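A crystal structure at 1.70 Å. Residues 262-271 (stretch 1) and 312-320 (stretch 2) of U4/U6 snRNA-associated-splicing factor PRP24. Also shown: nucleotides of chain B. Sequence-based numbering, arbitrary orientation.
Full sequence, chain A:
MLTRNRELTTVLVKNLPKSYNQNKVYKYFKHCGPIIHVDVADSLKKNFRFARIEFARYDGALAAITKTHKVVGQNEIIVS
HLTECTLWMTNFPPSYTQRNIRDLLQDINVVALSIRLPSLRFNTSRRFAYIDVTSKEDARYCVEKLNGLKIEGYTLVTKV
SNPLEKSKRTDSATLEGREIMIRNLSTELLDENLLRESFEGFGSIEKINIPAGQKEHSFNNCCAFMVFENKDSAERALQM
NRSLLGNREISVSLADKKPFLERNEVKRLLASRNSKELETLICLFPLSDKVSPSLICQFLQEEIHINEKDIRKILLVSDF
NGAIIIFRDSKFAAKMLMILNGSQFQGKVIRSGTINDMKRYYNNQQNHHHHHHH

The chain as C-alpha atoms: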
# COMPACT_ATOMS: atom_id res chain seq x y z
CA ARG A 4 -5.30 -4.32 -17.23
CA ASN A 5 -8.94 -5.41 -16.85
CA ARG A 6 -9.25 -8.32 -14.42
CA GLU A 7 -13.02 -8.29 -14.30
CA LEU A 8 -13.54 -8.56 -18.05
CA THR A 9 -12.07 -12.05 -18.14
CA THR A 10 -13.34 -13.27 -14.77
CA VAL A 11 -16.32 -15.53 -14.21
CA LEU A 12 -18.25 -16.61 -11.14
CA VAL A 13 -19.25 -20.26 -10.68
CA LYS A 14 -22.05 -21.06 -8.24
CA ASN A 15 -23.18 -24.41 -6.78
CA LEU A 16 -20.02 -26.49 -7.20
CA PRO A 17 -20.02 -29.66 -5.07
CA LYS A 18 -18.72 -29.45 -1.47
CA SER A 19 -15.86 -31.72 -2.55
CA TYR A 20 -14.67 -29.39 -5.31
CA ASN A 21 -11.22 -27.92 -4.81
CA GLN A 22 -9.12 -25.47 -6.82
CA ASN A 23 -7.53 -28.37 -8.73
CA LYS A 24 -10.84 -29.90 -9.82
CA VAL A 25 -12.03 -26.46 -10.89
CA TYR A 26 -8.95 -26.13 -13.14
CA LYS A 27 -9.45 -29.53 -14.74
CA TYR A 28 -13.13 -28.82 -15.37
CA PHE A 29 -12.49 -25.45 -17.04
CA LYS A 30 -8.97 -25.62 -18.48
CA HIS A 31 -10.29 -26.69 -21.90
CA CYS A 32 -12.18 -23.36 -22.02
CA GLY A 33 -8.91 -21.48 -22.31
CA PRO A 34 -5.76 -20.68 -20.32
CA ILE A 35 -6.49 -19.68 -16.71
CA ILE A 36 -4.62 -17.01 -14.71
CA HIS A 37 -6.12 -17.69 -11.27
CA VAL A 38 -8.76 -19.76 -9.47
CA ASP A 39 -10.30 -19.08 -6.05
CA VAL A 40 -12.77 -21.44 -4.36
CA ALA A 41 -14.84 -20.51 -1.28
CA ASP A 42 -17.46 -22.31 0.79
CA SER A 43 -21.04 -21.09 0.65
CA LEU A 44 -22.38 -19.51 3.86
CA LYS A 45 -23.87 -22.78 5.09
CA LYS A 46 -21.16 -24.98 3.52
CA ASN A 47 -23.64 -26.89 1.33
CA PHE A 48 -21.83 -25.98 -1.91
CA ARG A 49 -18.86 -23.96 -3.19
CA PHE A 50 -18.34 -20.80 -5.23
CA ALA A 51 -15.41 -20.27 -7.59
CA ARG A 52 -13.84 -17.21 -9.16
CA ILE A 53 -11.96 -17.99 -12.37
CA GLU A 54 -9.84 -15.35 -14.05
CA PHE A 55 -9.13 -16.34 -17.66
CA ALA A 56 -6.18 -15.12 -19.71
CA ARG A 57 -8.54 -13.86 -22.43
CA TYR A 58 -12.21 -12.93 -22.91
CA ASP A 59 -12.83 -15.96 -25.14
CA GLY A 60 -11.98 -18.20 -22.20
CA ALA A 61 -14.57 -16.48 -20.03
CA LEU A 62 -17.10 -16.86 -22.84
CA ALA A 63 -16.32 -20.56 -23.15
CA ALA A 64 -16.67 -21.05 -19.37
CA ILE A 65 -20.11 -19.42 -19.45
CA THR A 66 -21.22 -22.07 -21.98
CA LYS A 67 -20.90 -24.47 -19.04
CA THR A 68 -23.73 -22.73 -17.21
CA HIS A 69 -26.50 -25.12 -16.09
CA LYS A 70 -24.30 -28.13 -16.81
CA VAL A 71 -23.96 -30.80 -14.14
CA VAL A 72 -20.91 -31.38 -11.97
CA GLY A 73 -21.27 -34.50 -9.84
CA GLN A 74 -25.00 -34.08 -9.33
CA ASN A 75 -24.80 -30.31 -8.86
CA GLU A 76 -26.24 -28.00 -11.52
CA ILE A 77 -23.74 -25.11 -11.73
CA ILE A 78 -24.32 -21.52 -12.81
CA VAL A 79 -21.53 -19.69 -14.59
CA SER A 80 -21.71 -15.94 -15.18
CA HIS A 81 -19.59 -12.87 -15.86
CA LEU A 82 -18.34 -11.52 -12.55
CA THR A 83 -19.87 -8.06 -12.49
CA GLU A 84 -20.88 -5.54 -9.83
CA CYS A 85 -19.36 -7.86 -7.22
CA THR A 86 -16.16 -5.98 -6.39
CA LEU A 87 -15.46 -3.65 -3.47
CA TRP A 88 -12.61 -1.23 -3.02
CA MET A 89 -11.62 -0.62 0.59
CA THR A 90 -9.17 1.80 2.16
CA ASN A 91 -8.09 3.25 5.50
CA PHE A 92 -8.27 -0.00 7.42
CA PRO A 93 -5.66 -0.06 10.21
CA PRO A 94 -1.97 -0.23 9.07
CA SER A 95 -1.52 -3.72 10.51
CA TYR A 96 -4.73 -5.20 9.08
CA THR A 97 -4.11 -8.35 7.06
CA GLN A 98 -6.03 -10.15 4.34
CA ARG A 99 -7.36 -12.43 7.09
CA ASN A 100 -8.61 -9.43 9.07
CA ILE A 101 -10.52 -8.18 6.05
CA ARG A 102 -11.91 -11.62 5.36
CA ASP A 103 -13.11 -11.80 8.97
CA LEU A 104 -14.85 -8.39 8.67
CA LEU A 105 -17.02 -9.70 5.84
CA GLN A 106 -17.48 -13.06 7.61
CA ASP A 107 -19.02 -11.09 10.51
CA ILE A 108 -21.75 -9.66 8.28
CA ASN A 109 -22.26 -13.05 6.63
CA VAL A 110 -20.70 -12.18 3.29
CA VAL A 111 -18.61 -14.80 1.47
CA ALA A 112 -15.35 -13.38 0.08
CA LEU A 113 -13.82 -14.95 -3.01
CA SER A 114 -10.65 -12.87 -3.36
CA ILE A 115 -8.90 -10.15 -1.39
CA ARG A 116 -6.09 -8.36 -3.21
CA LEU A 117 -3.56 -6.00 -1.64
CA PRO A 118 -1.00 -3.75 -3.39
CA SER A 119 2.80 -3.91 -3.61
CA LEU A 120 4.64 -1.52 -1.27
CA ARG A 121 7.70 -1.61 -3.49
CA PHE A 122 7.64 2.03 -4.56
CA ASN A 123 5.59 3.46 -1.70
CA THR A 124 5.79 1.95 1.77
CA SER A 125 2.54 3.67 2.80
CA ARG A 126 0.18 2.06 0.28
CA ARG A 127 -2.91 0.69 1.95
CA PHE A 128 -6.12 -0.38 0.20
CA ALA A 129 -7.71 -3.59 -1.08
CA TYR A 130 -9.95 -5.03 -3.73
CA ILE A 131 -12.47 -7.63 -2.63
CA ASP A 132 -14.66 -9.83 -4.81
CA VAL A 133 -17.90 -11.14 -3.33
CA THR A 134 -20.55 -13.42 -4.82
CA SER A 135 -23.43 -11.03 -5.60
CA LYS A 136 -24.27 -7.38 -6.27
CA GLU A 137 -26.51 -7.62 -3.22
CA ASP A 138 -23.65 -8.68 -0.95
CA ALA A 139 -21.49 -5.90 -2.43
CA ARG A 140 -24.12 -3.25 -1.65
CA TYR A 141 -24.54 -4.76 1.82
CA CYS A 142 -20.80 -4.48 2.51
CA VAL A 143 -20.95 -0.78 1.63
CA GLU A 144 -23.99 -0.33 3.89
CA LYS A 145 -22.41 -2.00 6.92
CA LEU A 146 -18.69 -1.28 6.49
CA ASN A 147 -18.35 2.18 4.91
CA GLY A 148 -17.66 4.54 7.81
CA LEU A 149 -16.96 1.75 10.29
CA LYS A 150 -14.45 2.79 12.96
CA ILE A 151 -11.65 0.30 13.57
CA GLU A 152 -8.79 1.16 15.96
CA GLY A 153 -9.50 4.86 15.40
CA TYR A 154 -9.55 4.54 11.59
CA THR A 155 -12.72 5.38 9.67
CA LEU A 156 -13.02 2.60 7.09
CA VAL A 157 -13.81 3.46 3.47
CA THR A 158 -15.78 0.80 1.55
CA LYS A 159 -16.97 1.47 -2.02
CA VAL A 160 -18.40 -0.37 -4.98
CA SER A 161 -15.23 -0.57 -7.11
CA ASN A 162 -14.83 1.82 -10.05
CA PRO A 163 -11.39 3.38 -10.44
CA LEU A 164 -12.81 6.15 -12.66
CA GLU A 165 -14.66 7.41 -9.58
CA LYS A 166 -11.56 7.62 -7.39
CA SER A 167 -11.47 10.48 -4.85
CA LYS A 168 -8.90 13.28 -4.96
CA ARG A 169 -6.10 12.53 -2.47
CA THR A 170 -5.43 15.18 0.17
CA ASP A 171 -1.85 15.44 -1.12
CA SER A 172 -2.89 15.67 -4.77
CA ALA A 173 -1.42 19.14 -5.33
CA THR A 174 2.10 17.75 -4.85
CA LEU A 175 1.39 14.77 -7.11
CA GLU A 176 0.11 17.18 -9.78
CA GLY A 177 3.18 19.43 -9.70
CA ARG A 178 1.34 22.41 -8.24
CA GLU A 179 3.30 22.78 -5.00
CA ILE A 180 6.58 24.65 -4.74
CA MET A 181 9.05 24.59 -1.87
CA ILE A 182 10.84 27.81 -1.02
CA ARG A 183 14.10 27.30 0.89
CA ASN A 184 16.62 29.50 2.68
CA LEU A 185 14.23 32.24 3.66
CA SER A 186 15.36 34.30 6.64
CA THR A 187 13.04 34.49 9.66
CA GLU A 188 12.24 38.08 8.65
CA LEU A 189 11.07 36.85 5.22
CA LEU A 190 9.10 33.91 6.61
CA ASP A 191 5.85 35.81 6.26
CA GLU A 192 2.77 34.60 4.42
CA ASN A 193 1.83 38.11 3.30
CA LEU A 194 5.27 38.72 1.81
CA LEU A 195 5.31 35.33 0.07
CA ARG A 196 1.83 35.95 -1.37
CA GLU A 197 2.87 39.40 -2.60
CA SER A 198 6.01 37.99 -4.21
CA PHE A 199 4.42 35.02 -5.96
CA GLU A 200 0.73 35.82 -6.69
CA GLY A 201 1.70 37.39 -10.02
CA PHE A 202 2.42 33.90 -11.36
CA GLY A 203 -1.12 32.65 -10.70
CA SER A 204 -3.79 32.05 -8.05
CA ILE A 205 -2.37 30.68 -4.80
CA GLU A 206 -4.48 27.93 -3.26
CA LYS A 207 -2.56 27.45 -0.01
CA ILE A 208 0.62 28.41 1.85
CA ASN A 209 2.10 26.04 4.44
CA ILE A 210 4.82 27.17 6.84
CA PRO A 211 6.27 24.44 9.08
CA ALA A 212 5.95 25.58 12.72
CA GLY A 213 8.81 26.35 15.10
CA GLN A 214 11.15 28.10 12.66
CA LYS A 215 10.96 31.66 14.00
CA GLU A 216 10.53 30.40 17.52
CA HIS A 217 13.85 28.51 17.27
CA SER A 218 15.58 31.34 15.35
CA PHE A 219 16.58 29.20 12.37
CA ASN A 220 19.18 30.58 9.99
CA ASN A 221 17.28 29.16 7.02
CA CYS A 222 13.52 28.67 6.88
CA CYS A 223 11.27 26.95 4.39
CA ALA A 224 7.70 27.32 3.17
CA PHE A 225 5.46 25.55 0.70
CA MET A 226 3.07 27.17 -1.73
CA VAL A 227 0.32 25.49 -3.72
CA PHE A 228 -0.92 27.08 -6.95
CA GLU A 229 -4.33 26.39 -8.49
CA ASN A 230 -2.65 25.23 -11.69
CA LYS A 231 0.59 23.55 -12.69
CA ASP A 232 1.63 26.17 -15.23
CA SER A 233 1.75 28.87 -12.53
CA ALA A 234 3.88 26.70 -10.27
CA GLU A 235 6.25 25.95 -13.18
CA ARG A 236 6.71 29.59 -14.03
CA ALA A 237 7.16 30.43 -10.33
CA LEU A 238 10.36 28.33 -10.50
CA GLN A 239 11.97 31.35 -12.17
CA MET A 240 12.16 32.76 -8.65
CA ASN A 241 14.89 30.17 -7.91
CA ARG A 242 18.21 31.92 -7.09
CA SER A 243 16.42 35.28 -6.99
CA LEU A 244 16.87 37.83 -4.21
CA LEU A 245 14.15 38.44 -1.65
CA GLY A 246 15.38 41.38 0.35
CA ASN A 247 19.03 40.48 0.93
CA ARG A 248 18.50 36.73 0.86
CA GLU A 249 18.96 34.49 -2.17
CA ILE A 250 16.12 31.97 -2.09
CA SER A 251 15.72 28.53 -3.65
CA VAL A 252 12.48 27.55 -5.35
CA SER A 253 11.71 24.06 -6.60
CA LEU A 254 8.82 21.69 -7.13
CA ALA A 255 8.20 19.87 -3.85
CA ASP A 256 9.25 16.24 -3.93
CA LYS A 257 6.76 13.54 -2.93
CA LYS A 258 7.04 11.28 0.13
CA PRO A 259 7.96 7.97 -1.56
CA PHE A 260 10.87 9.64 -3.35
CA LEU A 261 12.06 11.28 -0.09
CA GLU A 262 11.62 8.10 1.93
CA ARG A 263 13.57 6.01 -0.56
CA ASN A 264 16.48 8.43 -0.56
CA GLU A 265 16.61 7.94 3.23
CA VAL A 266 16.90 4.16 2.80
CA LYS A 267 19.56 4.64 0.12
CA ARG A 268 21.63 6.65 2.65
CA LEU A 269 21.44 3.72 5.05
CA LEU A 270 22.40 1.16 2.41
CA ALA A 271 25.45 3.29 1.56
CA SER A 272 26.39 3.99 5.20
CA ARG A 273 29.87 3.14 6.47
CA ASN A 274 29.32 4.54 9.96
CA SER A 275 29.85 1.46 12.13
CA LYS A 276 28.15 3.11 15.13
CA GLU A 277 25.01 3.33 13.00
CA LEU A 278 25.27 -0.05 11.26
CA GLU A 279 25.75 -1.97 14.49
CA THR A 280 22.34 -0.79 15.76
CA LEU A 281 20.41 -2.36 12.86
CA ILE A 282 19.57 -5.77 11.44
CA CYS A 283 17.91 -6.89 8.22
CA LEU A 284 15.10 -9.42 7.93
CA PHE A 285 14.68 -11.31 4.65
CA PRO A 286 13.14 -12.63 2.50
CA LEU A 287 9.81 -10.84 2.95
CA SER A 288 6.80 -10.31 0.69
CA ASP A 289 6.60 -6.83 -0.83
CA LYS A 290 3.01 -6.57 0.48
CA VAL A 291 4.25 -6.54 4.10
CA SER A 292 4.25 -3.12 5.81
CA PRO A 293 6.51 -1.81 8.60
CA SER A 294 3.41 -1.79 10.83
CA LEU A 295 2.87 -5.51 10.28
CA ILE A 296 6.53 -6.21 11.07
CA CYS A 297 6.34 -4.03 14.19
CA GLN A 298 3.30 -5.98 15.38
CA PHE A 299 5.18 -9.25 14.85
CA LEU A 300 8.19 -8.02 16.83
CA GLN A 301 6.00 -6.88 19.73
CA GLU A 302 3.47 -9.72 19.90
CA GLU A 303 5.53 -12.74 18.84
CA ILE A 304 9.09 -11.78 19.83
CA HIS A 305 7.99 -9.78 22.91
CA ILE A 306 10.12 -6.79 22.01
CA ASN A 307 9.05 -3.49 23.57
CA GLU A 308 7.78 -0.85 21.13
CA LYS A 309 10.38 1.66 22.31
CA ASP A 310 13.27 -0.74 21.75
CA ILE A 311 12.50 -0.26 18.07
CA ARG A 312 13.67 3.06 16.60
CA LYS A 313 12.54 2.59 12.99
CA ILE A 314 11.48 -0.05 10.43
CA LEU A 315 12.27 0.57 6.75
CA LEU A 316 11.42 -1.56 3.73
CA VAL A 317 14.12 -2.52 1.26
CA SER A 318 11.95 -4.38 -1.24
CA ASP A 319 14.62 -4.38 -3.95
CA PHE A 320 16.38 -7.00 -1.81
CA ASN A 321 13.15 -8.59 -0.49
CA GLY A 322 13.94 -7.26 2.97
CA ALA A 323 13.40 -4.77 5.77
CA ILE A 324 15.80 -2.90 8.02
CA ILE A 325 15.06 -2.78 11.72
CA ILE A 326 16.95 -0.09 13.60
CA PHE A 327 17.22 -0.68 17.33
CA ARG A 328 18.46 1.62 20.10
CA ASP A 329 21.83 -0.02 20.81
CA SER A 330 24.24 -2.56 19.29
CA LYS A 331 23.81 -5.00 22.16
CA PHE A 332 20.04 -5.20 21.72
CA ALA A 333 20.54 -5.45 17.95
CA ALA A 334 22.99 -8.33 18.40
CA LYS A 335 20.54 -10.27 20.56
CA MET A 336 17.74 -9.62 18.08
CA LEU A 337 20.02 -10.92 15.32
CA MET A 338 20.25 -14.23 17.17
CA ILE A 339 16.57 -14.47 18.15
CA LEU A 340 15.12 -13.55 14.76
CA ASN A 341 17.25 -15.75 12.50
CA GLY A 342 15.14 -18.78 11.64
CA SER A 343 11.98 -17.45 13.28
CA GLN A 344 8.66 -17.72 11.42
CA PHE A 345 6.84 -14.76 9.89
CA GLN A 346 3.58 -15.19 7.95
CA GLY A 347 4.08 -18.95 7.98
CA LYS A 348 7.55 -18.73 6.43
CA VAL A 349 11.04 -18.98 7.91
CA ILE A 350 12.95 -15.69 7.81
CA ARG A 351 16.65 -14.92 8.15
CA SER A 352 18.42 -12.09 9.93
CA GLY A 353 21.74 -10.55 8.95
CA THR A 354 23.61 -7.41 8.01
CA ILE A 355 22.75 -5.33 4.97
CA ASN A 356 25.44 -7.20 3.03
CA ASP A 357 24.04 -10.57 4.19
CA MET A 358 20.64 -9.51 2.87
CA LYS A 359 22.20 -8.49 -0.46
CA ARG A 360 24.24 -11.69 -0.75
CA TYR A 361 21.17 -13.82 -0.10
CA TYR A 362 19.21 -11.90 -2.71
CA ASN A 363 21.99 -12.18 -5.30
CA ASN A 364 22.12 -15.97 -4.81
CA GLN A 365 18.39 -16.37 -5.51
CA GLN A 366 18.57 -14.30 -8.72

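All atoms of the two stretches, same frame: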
# COMPACT_ATOMS: atom_id res chain seq x y z
N GLU A 262 11.42 9.26 1.06
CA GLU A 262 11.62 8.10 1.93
C GLU A 262 12.64 7.13 1.36
O GLU A 262 13.43 6.55 2.11
CB GLU A 262 10.27 7.41 2.17
CG GLU A 262 9.41 8.19 3.15
CD GLU A 262 7.96 7.74 3.17
OE1 GLU A 262 7.52 7.06 2.22
OE2 GLU A 262 7.26 8.09 4.15
N ARG A 263 12.61 6.93 0.05
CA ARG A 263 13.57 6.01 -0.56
C ARG A 263 14.98 6.57 -0.48
O ARG A 263 15.94 5.84 -0.25
CB ARG A 263 13.21 5.71 -2.01
CG ARG A 263 14.30 4.92 -2.75
CD ARG A 263 14.57 3.52 -2.15
NE ARG A 263 15.47 2.78 -3.04
CZ ARG A 263 15.79 1.50 -2.91
NH1 ARG A 263 15.28 0.77 -1.91
NH2 ARG A 263 16.61 0.94 -3.79
N ASN A 264 15.13 7.87 -0.67
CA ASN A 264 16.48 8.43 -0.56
C ASN A 264 17.07 8.25 0.84
O ASN A 264 18.28 8.08 1.00
CB ASN A 264 16.52 9.88 -1.06
CG ASN A 264 16.37 9.96 -2.56
OD1 ASN A 264 16.64 8.97 -3.26
ND2 ASN A 264 15.95 11.12 -3.07
N GLU A 265 16.20 8.23 1.85
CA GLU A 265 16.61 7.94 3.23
C GLU A 265 17.16 6.52 3.37
O GLU A 265 18.20 6.30 4.00
CB GLU A 265 15.43 8.15 4.19
CG GLU A 265 15.62 7.52 5.59
CD GLU A 265 14.37 7.65 6.48
OE1 GLU A 265 13.35 8.22 6.01
OE2 GLU A 265 14.39 7.17 7.64
N VAL A 266 16.46 5.55 2.79
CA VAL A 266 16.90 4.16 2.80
C VAL A 266 18.21 4.00 2.04
O VAL A 266 19.10 3.26 2.48
CB VAL A 266 15.81 3.25 2.18
CG1 VAL A 266 16.37 1.87 1.83
CG2 VAL A 266 14.64 3.13 3.15
N LYS A 267 18.33 4.68 0.91
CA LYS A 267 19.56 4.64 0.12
C LYS A 267 20.77 5.10 0.94
O LYS A 267 21.85 4.52 0.83
CB LYS A 267 19.42 5.49 -1.15
CG LYS A 267 18.50 4.86 -2.19
CD LYS A 267 18.18 5.83 -3.34
CE LYS A 267 19.44 6.27 -4.08
NZ LYS A 267 19.08 7.30 -5.10
N ARG A 268 20.57 6.13 1.77
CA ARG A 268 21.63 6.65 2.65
C ARG A 268 22.10 5.57 3.60
O ARG A 268 23.30 5.40 3.84
CB ARG A 268 21.13 7.84 3.47
CG ARG A 268 22.20 8.42 4.41
CD ARG A 268 21.63 9.36 5.47
NE ARG A 268 20.83 8.65 6.47
CZ ARG A 268 21.33 7.83 7.39
NH1 ARG A 268 22.63 7.57 7.45
NH2 ARG A 268 20.51 7.24 8.26
N LEU A 269 21.14 4.82 4.15
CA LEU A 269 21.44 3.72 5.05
C LEU A 269 22.21 2.62 4.35
O LEU A 269 23.21 2.12 4.87
CB LEU A 269 20.16 3.13 5.65
CG LEU A 269 19.87 3.48 7.10
CD1 LEU A 269 18.76 2.61 7.64
CD2 LEU A 269 21.14 3.31 7.92
N LEU A 270 21.75 2.23 3.16
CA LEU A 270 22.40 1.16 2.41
C LEU A 270 23.84 1.52 2.03
O LEU A 270 24.69 0.64 1.86
CB LEU A 270 21.59 0.80 1.16
CG LEU A 270 20.16 0.27 1.38
CD1 LEU A 270 19.39 0.15 0.07
CD2 LEU A 270 20.17 -1.09 2.09
N ALA A 271 24.12 2.81 1.92
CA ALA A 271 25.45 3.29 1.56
C ALA A 271 26.30 3.64 2.78
O ALA A 271 27.47 4.01 2.64
CB ALA A 271 25.35 4.49 0.62
N ARG A 312 13.57 1.67 17.05
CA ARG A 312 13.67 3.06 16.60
C ARG A 312 12.90 3.28 15.29
O ARG A 312 12.10 4.23 15.18
CB ARG A 312 15.14 3.43 16.41
CG ARG A 312 15.37 4.48 15.34
CD ARG A 312 15.42 5.87 15.91
NE ARG A 312 16.81 6.28 16.14
CZ ARG A 312 17.69 6.48 15.16
NH1 ARG A 312 17.34 6.30 13.89
NH2 ARG A 312 18.93 6.85 15.45
N LYS A 313 13.13 2.41 14.31
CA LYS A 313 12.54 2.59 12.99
C LYS A 313 12.53 1.27 12.21
O LYS A 313 13.44 0.45 12.37
CB LYS A 313 13.33 3.65 12.22
CG LYS A 313 12.72 4.04 10.89
CD LYS A 313 12.96 5.51 10.59
CE LYS A 313 11.87 6.05 9.65
NZ LYS A 313 10.50 5.67 10.11
N ILE A 314 11.51 1.08 11.37
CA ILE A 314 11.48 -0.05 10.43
C ILE A 314 11.33 0.48 9.01
O ILE A 314 10.39 1.24 8.73
CB ILE A 314 10.34 -1.03 10.74
CG1 ILE A 314 10.48 -1.60 12.17
CG2 ILE A 314 10.32 -2.18 9.72
CD1 ILE A 314 9.36 -2.56 12.57
N LEU A 315 12.23 0.08 8.12
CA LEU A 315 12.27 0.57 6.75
C LEU A 315 12.22 -0.62 5.79
O LEU A 315 12.91 -1.62 5.99
CB LEU A 315 13.57 1.34 6.50
CG LEU A 315 13.84 2.47 7.49
CD1 LEU A 315 15.23 3.05 7.29
CD2 LEU A 315 12.81 3.55 7.29
N LEU A 316 11.43 -0.50 4.73
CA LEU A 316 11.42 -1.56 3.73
C LEU A 316 12.56 -1.39 2.74
O LEU A 316 12.95 -0.25 2.39
CB LEU A 316 10.10 -1.60 2.97
CG LEU A 316 8.82 -1.82 3.76
CD1 LEU A 316 7.68 -1.95 2.76
CD2 LEU A 316 8.92 -3.09 4.64
N VAL A 317 13.12 -2.51 2.32
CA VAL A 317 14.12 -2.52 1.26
C VAL A 317 13.66 -3.60 0.27
O VAL A 317 14.25 -4.69 0.18
CB VAL A 317 15.54 -2.85 1.81
CG1 VAL A 317 16.58 -2.69 0.71
CG2 VAL A 317 15.90 -1.93 2.97
N SER A 318 12.59 -3.32 -0.46
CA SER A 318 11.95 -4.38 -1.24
C SER A 318 12.78 -4.82 -2.43
O SER A 318 12.57 -5.92 -2.95
CB SER A 318 10.55 -3.94 -1.69
OG SER A 318 10.66 -2.71 -2.37
N ASP A 319 13.75 -3.99 -2.85
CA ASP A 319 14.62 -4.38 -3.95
C ASP A 319 15.56 -5.53 -3.57
O ASP A 319 16.15 -6.17 -4.44
CB ASP A 319 15.39 -3.20 -4.57
CG ASP A 319 16.11 -2.33 -3.54
OD1 ASP A 319 15.55 -2.09 -2.45
OD2 ASP A 319 17.23 -1.86 -3.85
N PHE A 320 15.68 -5.80 -2.27
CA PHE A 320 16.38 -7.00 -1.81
C PHE A 320 15.47 -7.91 -1.00
O PHE A 320 15.95 -8.71 -0.19
CB PHE A 320 17.61 -6.60 -0.99
CG PHE A 320 18.66 -5.89 -1.81
CD1 PHE A 320 19.43 -6.60 -2.72
CD2 PHE A 320 18.83 -4.52 -1.71
CE1 PHE A 320 20.37 -5.97 -3.50
CE2 PHE A 320 19.78 -3.87 -2.49
CZ PHE A 320 20.55 -4.60 -3.38
P C B 29 16.90 4.15 -6.48
OP1 C B 29 17.31 3.21 -5.42
OP2 C B 29 17.77 5.35 -6.75
O5' C B 29 16.66 3.37 -7.85
C5' C B 29 17.65 2.49 -8.38
C4' C B 29 17.03 1.25 -8.98
O4' C B 29 16.31 0.54 -7.94
C3' C B 29 16.01 1.51 -10.10
O3' C B 29 16.00 0.37 -10.97
C2' C B 29 14.70 1.52 -9.33
O2' C B 29 13.55 1.27 -10.12
C1' C B 29 14.95 0.40 -8.33
N1 C B 29 14.13 0.45 -7.12
C2 C B 29 13.59 -0.76 -6.71
O2 C B 29 13.80 -1.77 -7.41
N3 C B 29 12.84 -0.81 -5.59
C4 C B 29 12.66 0.31 -4.89
N4 C B 29 11.92 0.22 -3.78
C5 C B 29 13.22 1.56 -5.29
C6 C B 29 13.96 1.59 -6.40
P U B 28 15.12 9.15 -8.74
OP1 U B 28 14.07 9.56 -9.69
OP2 U B 28 16.20 10.09 -8.38
O5' U B 28 14.39 8.67 -7.39
C5' U B 28 15.14 8.38 -6.21
C4' U B 28 14.85 6.99 -5.70
O4' U B 28 13.49 6.92 -5.19
C3' U B 28 14.96 5.89 -6.76
O3' U B 28 15.43 4.70 -6.13
C2' U B 28 13.51 5.67 -7.16
O2' U B 28 13.25 4.42 -7.76
C1' U B 28 12.81 5.84 -5.81
N1 U B 28 11.38 6.16 -5.88
C2 U B 28 10.51 5.29 -5.23
O2 U B 28 10.89 4.28 -4.63
N3 U B 28 9.18 5.63 -5.30
C4 U B 28 8.66 6.73 -5.94
O4 U B 28 7.44 6.92 -5.93
C5 U B 28 9.63 7.60 -6.57
C6 U B 28 10.93 7.29 -6.52
O HOH W 1 13.13 1.21 0.14

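The helix of residues 262-270 lies almost at right angles across the strand of residues 312-317, their directions 92° apart and their axes 9.3 Å apart at closest approach. The backbones come nearest at Val 266 and Leu 315, whose CA atoms are 7.1 Å apart.

Around this point the contact is apolar. Val 266 points toward the strand and its two methyls reach different residues: CG2 lies 3.9 Å from CB of Leu 315, and CG1 lies 4.0 Å from CG2 of Val 317. One turn on, CD1 of Leu 269 packs 3.6 Å from CD1 of Leu 315, while CD1 of Leu 270 meets CG1 of Val 317 at 4.0 Å.

Beyond the strand, charge takes over. The CA-to-CB bond of Arg 263 points away from stretch 2, but its long side chain brings the guanidinium back to Asp 319. The resulting salt bridge is bidentate, with NH1 donating to OD1 and NH2 to OD2, each at 2.9 Å. Water 1 adds an indirect link, accepting from Arg 263 NH1 (3.0 Å) and donating to Leu 316 O (2.7 Å).

The same guanidinium binds RNA: NE and NH2 of Arg 263 donate to OP1 of C29 at 3.0 and 2.9 Å, respectively, so one cationic group joins helix, Asp 319 and phosphate.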